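Local coordinates for protein metalloregulator ScaR (Streptococcus gordonii, PDB 3HRS) that probably binds DNA as a manganese-responsive homodimeric transcriptional repressor of the DtxR/MntR family, at residues Arg73-Ile78 and Phe108-Asp113. Numbering follows the deposited sequence.
Sequences RKHRLI and FVERLD. With SO4 (sulfate ion), chain C.
Arg73-Ile78 is a piece of the long helix 62-84, and Phe108-Asp113 belongs to helix 106-115. The axes of the two segments approach to 10.0 Å, with N-to-C directions 45° apart (signed crossing +45°). The CA atoms pair Lys74 with Val109 (5.9 Å) and Leu77 with Asp113 (6.6 Å). Val109 gives up the most surface. With chi1 t, its CG2 lies 3.4 Å from Lys74 CG, and its CG1 lies 3.8 Å from Leu77 CD1. Arg73 closes one flank in a salt-bridge network with Glu110 and Asp113. Its NH2 meets Asp113 OD2 (3.0 Å) at the guanidinium edge and Glu110 OE2 (2.6 Å, a weak hydrogen bond); Arg73 NH1 also donates to Asp113 OD2 (3.3 Å). Leu77, rotamer mt, sets CB 3.9 Å from Leu112 CD1. Ile78 CD1 adds Leu112 CD1 at 3.7 Å and the edge of the Phe108 ring, CE2, at 4.0 Å. Arg76 NH2 donates to sulfate O4 at 3.2 Å. Phe108 packs on Leu86 of the second subunit. Next to Ile78 is Glu79, a zinc-binding residue, here without metal. Both helices belong to the metal-binding and dimerisation domain of DtxR/MntR repressors.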
ATOM      1  N   ARG A  73      13.435   4.934   5.565  1.00 43.50           N
ATOM      2  CA  ARG A  73      12.587   5.776   4.701  1.00 39.91           C
ATOM      3  C   ARG A  73      11.216   5.157   4.534  1.00 50.29           C
ATOM      4  O   ARG A  73      10.192   5.790   4.852  1.00 62.66           O
ATOM      5  CB  ARG A  73      13.185   6.029   3.329  1.00 51.77           C
ATOM      6  CG  ARG A  73      13.834   7.376   3.206  1.00 58.94           C
ATOM      7  CD  ARG A  73      14.531   7.533   1.859  1.00 57.20           C
ATOM      8  NE  ARG A  73      13.623   7.875   0.768  1.00 51.52           N
ATOM      9  CZ  ARG A  73      13.087   9.081   0.585  1.00 64.32           C
ATOM     10  NH1 ARG A  73      13.322  10.080   1.434  1.00 63.01           N
ATOM     11  NH2 ARG A  73      12.289   9.290  -0.446  1.00 75.92           N
ATOM     12  N   LYS A  74      11.206   3.914   4.060  1.00 43.75           N
ATOM     13  CA  LYS A  74       9.966   3.212   3.748  1.00 44.67           C
ATOM     14  C   LYS A  74       9.062   3.213   4.968  1.00 50.82           C
ATOM     15  O   LYS A  74       7.920   3.704   4.925  1.00 52.96           O
ATOM     16  CB  LYS A  74      10.274   1.787   3.305  1.00 53.98           C
ATOM     17  CG  LYS A  74       9.205   1.158   2.447  1.00 53.68           C
ATOM     18  CD  LYS A  74       9.242  -0.365   2.517  1.00 56.18           C
ATOM     19  CE  LYS A  74      10.117  -0.978   1.414  1.00 71.53           C
ATOM     20  NZ  LYS A  74      11.475  -1.338   1.851  1.00 69.87           N
ATOM     21  N   HIS A  75       9.611   2.713   6.070  1.00 52.39           N
ATOM     22  CA  HIS A  75       8.906   2.581   7.334  1.00 51.00           C
ATOM     23  C   HIS A  75       8.404   3.899   7.949  1.00 57.51           C
ATOM     24  O   HIS A  75       7.261   3.981   8.401  1.00 48.79           O
ATOM     25  CB  HIS A  75       9.833   1.928   8.316  1.00 52.86           C
ATOM     26  CG  HIS A  75       9.291   1.882   9.701  1.00 61.25           C
ATOM     27  ND1 HIS A  75       8.311   0.995  10.079  1.00 58.66           N
ATOM     28  CD2 HIS A  75       9.599   2.606  10.804  1.00 58.83           C
ATOM     29  CE1 HIS A  75       8.049   1.162  11.360  1.00 61.47           C
ATOM     30  NE2 HIS A  75       8.814   2.135  11.823  1.00 60.59           N
ATOM     31  N   ARG A  76       9.262   4.922   7.977  1.00 52.19           N
ATOM     32  CA  ARG A  76       8.826   6.210   8.489  1.00 48.20           C
ATOM     33  C   ARG A  76       7.906   6.990   7.528  1.00 53.41           C
ATOM     34  O   ARG A  76       7.011   7.682   7.971  1.00 52.32           O
ATOM     35  CB  ARG A  76      10.003   7.063   8.986  1.00 38.66           C
ATOM     36  CG  ARG A  76      10.607   6.482  10.246  1.00 48.92           C
ATOM     37  CD  ARG A  76      12.058   6.900  10.530  1.00 57.58           C
ATOM     38  NE  ARG A  76      12.531   6.189  11.719  1.00 66.56           N
ATOM     39  CZ  ARG A  76      13.682   6.424  12.345  1.00 66.60           C
ATOM     40  NH1 ARG A  76      14.512   7.370  11.916  1.00 65.51           N
ATOM     41  NH2 ARG A  76      13.999   5.706  13.415  1.00 59.13           N
ATOM     42  N   LEU A  77       8.101   6.908   6.219  1.00 53.97           N
ATOM     43  CA  LEU A  77       7.149   7.610   5.367  1.00 51.67           C
ATOM     44  C   LEU A  77       5.753   6.934   5.396  1.00 57.67           C
ATOM     45  O   LEU A  77       4.742   7.609   5.450  1.00 57.86           O
ATOM     46  CB  LEU A  77       7.670   7.797   3.953  1.00 46.54           C
ATOM     47  CG  LEU A  77       8.858   8.734   3.733  1.00 49.47           C
ATOM     48  CD1 LEU A  77       9.535   8.481   2.366  1.00 49.57           C
ATOM     49  CD2 LEU A  77       8.397  10.125   3.797  1.00 50.48           C
ATOM     50  N   ILE A  78       5.706   5.608   5.411  1.00 56.14           N
ATOM     51  CA  ILE A  78       4.436   4.915   5.586  1.00 48.86           C
ATOM     52  C   ILE A  78       3.837   5.316   6.938  1.00 60.13           C
ATOM     53  O   ILE A  78       2.637   5.545   7.069  1.00 58.76           O
ATOM     54  CB  ILE A  78       4.586   3.375   5.523  1.00 50.67           C
ATOM     55  CG1 ILE A  78       5.086   2.910   4.142  1.00 63.48           C
ATOM     56  CG2 ILE A  78       3.282   2.710   5.764  1.00 49.36           C
ATOM     57  CD1 ILE A  78       4.359   3.565   3.009  1.00 66.81           C
ATOM     58  N   PHE A 108       6.780   3.511  -5.061  1.00 69.09           N
ATOM     59  CA  PHE A 108       5.669   3.953  -4.236  1.00 71.79           C
ATOM     60  C   PHE A 108       6.252   4.886  -3.175  1.00 69.80           C
ATOM     61  O   PHE A 108       5.782   5.990  -2.966  1.00 63.80           O
ATOM     62  CB  PHE A 108       4.972   2.753  -3.574  1.00 66.06           C
ATOM     63  CG  PHE A 108       3.774   3.127  -2.743  1.00 63.98           C
ATOM     64  CD1 PHE A 108       2.492   3.158  -3.312  1.00 57.43           C
ATOM     65  CD2 PHE A 108       3.917   3.458  -1.395  1.00 68.71           C
ATOM     66  CE1 PHE A 108       1.368   3.505  -2.548  1.00 57.08           C
ATOM     67  CE2 PHE A 108       2.799   3.814  -0.614  1.00 61.83           C
ATOM     68  CZ  PHE A 108       1.526   3.835  -1.189  1.00 55.74           C
ATOM     69  N   VAL A 109       7.311   4.439  -2.525  1.00 68.13           N
ATOM     70  CA  VAL A 109       7.867   5.206  -1.440  1.00 61.01           C
ATOM     71  C   VAL A 109       8.364   6.550  -1.938  1.00 60.88           C
ATOM     72  O   VAL A 109       8.169   7.563  -1.287  1.00 64.54           O
ATOM     73  CB  VAL A 109       8.942   4.409  -0.692  1.00 59.08           C
ATOM     74  CG1 VAL A 109       9.552   5.223   0.413  1.00 35.44           C
ATOM     75  CG2 VAL A 109       8.314   3.163  -0.101  1.00 57.16           C
ATOM     76  N   GLU A 110       8.953   6.586  -3.117  1.00 70.82           N
ATOM     77  CA  GLU A 110       9.412   7.870  -3.636  1.00 70.49           C
ATOM     78  C   GLU A 110       8.248   8.805  -3.930  1.00 59.90           C
ATOM     79  O   GLU A 110       8.286   9.970  -3.553  1.00 58.32           O
ATOM     80  CB  GLU A 110      10.315   7.708  -4.857  1.00 77.83           C
ATOM     81  CG  GLU A 110      11.760   8.100  -4.594  1.00 96.58           C
ATOM     82  CD  GLU A 110      12.344   7.435  -3.345  1.00109.96           C
ATOM     83  OE1 GLU A 110      12.099   6.229  -3.108  1.00113.06           O
ATOM     84  OE2 GLU A 110      13.070   8.123  -2.602  1.00115.05           O
ATOM     85  N   ARG A 111       7.208   8.307  -4.585  1.00 53.18           N
ATOM     86  CA  ARG A 111       6.059   9.173  -4.861  1.00 59.91           C
ATOM     87  C   ARG A 111       5.416   9.661  -3.542  1.00 61.29           C
ATOM     88  O   ARG A 111       5.137  10.854  -3.375  1.00 57.80           O
ATOM     89  CB  ARG A 111       5.042   8.450  -5.744  1.00 57.76           C
ATOM     90  CG  ARG A 111       5.631   7.866  -7.029  1.00 70.13           C
ATOM     91  CD  ARG A 111       6.418   8.895  -7.797  1.00 76.10           C
ATOM     92  NE  ARG A 111       5.624  10.091  -8.021  1.00 83.64           N
ATOM     93  CZ  ARG A 111       5.985  11.102  -8.806  1.00101.35           C
ATOM     94  NH1 ARG A 111       7.142  11.063  -9.464  1.00108.50           N
ATOM     95  NH2 ARG A 111       5.182  12.152  -8.941  1.00105.40           N
ATOM     96  N   LEU A 112       5.209   8.714  -2.623  1.00 55.27           N
ATOM     97  CA  LEU A 112       4.706   8.970  -1.293  1.00 50.22           C
ATOM     98  C   LEU A 112       5.426  10.139  -0.666  1.00 54.80           C
ATOM     99  O   LEU A 112       4.806  11.010  -0.084  1.00 54.29           O
ATOM    100  CB  LEU A 112       4.933   7.753  -0.409  1.00 47.64           C
ATOM    101  CG  LEU A 112       3.798   7.363   0.540  1.00 55.82           C
ATOM    102  CD1 LEU A 112       4.386   7.066   1.887  1.00 50.81           C
ATOM    103  CD2 LEU A 112       2.681   8.440   0.632  1.00 47.80           C
ATOM    104  N   ASP A 113       6.747  10.135  -0.774  1.00 61.89           N
ATOM    105  CA  ASP A 113       7.573  11.164  -0.151  1.00 66.39           C
ATOM    106  C   ASP A 113       7.144  12.515  -0.668  1.00 64.23           C
ATOM    107  O   ASP A 113       6.954  13.450   0.090  1.00 70.90           O
ATOM    108  CB  ASP A 113       9.046  10.930  -0.495  1.00 68.85           C
ATOM    109  CG  ASP A 113       9.996  11.764   0.347  1.00 66.74           C
ATOM    110  OD1 ASP A 113       9.638  12.182   1.468  1.00 64.63           O
ATOM    111  OD2 ASP A 113      11.127  11.985  -0.117  1.00 68.54           O
TER
HETATM  112  S   SO4 C 216      12.987   3.425  16.106  1.00102.22           S
HETATM  113  O1  SO4 C 216      12.990   4.756  16.728  1.00100.60           O
HETATM  114  O2  SO4 C 216      14.373   3.052  15.845  1.00107.41           O
HETATM  115  O3  SO4 C 216      12.389   2.418  16.994  1.00 93.67           O
HETATM  116  O4  SO4 C 216      12.238   3.479  14.839  1.00 97.36           O